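Local coordinates for UPF0141 protein yjdB (Campylobacter jejuni subsp. jejuni HB93-13, PDB 4TN0) that probably transfers phosphoethanolamine onto its acceptors in the periplasm, as a zinc-binding enzyme of the alkaline phosphatase-like superfamily linked to polymyxin resistance and motility, at residues V21-E26 / L151-S156. Sequence-based numbering, arbitrary orientation.
Sequences VLVVGE and LHLQGS
Val24 and His152 meet where two parallel strands, paired through Leu151 N to Leu22 O and Val24 N to Leu151 O, run out at the zinc site. With CG anti to the backbone N (chi1 -171°), the His152 ring swings back toward 21-26 and presents its CD2 edge: CD2 lies 3.5 Å from Val24 CG1 and, in the ring plane, 3.4 Å from Val24 O. That oxygen also accepts a nearly straight bond from Leu153 N (2.8 Å), so both the backbone and the imidazole edge crowd round it. The far edge of the ring is fixed by a hydrogen bond from ND1 to Asp105. On the face bearing Val23 and Leu151, Val23 CG1 meets CG of Leu153, which follows the strand and leans in toward 21-26, 3.6 Å away, while Leu151 adds its CB beside Val23 CG2.

Beyond the strands the two loops keep touching. The backbone of Gln154 and Gly155 turns, Gly155 at positive phi, and Ser156 N comes back to Glu26 O at 2.9 Å. Between these points the Glu26 side chain, bent at chi2 (66°), lays its CG 3.1 Å from Gln154 O and lifts the carboxylate to the metal: Glu26 OE2 binds zinc, in a site completed by Asp226, His227 and the phosphorylated Thr65, and OE1 takes a hydrogen bond from Asn107 ND2. Asn107 ND2 also bonds Leu153 O, linking the carboxylate to the backbone of Leu153. A zinc ligand at a strand's C-terminal end is characteristic of the alkaline phosphatase-like fold.

In the central sheet, strand 18-24 lies between 146-152 and 218-224; helix 68-73 packs over Val24 and His152, and helix 186-211 over Val23, Leu151 and Leu153.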
loop_
_atom_site.group_PDB
_atom_site.type_symbol
_atom_site.label_atom_id
_atom_site.label_comp_id
_atom_site.label_asym_id
_atom_site.label_seq_id
_atom_site.Cartn_x
_atom_site.Cartn_y
_atom_site.Cartn_z
ATOM N N VAL A 21 4.486 -5.671 7.958
ATOM C CA VAL A 21 4.992 -4.502 7.241
ATOM C C VAL A 21 3.933 -4.094 6.222
ATOM O O VAL A 21 3.620 -4.849 5.293
ATOM C CB VAL A 21 6.357 -4.768 6.530
ATOM C CG1 VAL A 21 6.723 -3.606 5.624
ATOM C CG2 VAL A 21 7.490 -5.021 7.544
ATOM N N LEU A 22 3.339 -2.924 6.452
ATOM C CA LEU A 22 2.303 -2.379 5.571
ATOM C C LEU A 22 2.928 -1.338 4.659
ATOM O O LEU A 22 3.404 -0.301 5.122
ATOM C CB LEU A 22 1.179 -1.741 6.381
ATOM C CG LEU A 22 0.025 -1.096 5.626
ATOM C CD1 LEU A 22 -0.758 -2.140 4.843
ATOM C CD2 LEU A 22 -0.876 -0.374 6.602
ATOM N N VAL A 23 2.946 -1.589 3.367
ATOM C CA VAL A 23 3.521 -0.581 2.496
ATOM C C VAL A 23 2.428 0.171 1.739
ATOM O O VAL A 23 1.728 -0.408 0.905
ATOM C CB VAL A 23 4.529 -1.185 1.505
ATOM C CG1 VAL A 23 5.114 -0.084 0.637
ATOM C CG2 VAL A 23 5.649 -1.858 2.271
ATOM N N VAL A 24 2.278 1.458 2.068
ATOM C CA VAL A 24 1.355 2.350 1.363
ATOM C C VAL A 24 2.042 3.000 0.158
ATOM O O VAL A 24 2.918 3.866 0.287
ATOM C CB VAL A 24 0.803 3.455 2.287
ATOM C CG1 VAL A 24 -0.090 4.431 1.508
ATOM C CG2 VAL A 24 0.078 2.844 3.482
ATOM N N GLY A 25 1.627 2.569 -1.021
ATOM C CA GLY A 25 2.208 3.068 -2.249
ATOM C C GLY A 25 1.684 4.418 -2.709
ATOM O O GLY A 25 1.051 5.180 -1.961
ATOM N N GLU A 26 1.998 4.738 -3.951
ATOM C CA GLU A 26 1.681 6.056 -4.458
ATOM C C GLU A 26 1.573 5.995 -5.979
ATOM O O GLU A 26 2.546 5.640 -6.657
ATOM C CB GLU A 26 2.742 7.077 -4.011
ATOM C CG GLU A 26 2.573 8.459 -4.643
ATOM C CD GLU A 26 1.301 9.132 -4.179
ATOM O OE1 GLU A 26 1.313 9.794 -3.113
ATOM O OE2 GLU A 26 0.271 8.954 -4.864
ATOM N N LEU A 151 5.412 1.671 5.872
ATOM C CA LEU A 151 6.280 2.408 4.978
ATOM C C LEU A 151 5.403 3.087 3.919
ATOM O O LEU A 151 4.707 2.405 3.150
ATOM C CB LEU A 151 7.312 1.486 4.331
ATOM C CG LEU A 151 8.135 0.638 5.310
ATOM C CD1 LEU A 151 9.095 -0.294 4.567
ATOM C CD2 LEU A 151 8.857 1.496 6.331
ATOM N N HIS A 152 5.450 4.422 3.889
ATOM C CA HIS A 152 4.675 5.235 2.945
ATOM C C HIS A 152 5.608 5.721 1.825
ATOM O O HIS A 152 6.487 6.565 2.050
ATOM C CB HIS A 152 4.022 6.429 3.662
ATOM C CG HIS A 152 3.044 7.202 2.819
ATOM N ND1 HIS A 152 2.607 8.467 3.158
ATOM C CD2 HIS A 152 2.410 6.889 1.663
ATOM C CE1 HIS A 152 1.772 8.908 2.240
ATOM N NE2 HIS A 152 1.630 7.970 1.324
ATOM N N LEU A 153 5.408 5.170 0.630
ATOM C CA LEU A 153 6.247 5.448 -0.529
ATOM C C LEU A 153 5.937 6.755 -1.254
ATOM O O LEU A 153 4.806 7.238 -1.244
ATOM C CB LEU A 153 6.121 4.311 -1.538
ATOM C CG LEU A 153 6.340 2.891 -1.026
ATOM C CD1 LEU A 153 6.243 1.913 -2.196
ATOM C CD2 LEU A 153 7.681 2.784 -0.314
ATOM N N GLN A 154 6.957 7.322 -1.887
ATOM C CA GLN A 154 6.760 8.318 -2.931
ATOM C C GLN A 154 6.337 7.563 -4.209
ATOM O O GLN A 154 5.590 8.093 -5.054
ATOM C CB GLN A 154 8.040 9.136 -3.152
ATOM C CG GLN A 154 7.928 10.343 -4.089
ATOM C CD GLN A 154 7.157 11.542 -3.518
ATOM O OE1 GLN A 154 6.293 11.412 -2.654
ATOM N NE2 GLN A 154 7.471 12.722 -4.032
ATOM N N GLY A 155 6.817 6.322 -4.335
ATOM C CA GLY A 155 6.350 5.407 -5.359
ATOM C C GLY A 155 6.465 5.962 -6.774
ATOM O O GLY A 155 7.560 6.172 -7.281
ATOM N N SER A 156 5.322 6.154 -7.419
ATOM C CA SER A 156 5.251 6.637 -8.786
ATOM C C SER A 156 4.760 8.086 -8.907
ATOM O O SER A 156 4.226 8.449 -9.939
ATOM C CB SER A 156 4.309 5.753 -9.600
ATOM O OG SER A 156 4.754 4.418 -9.700
#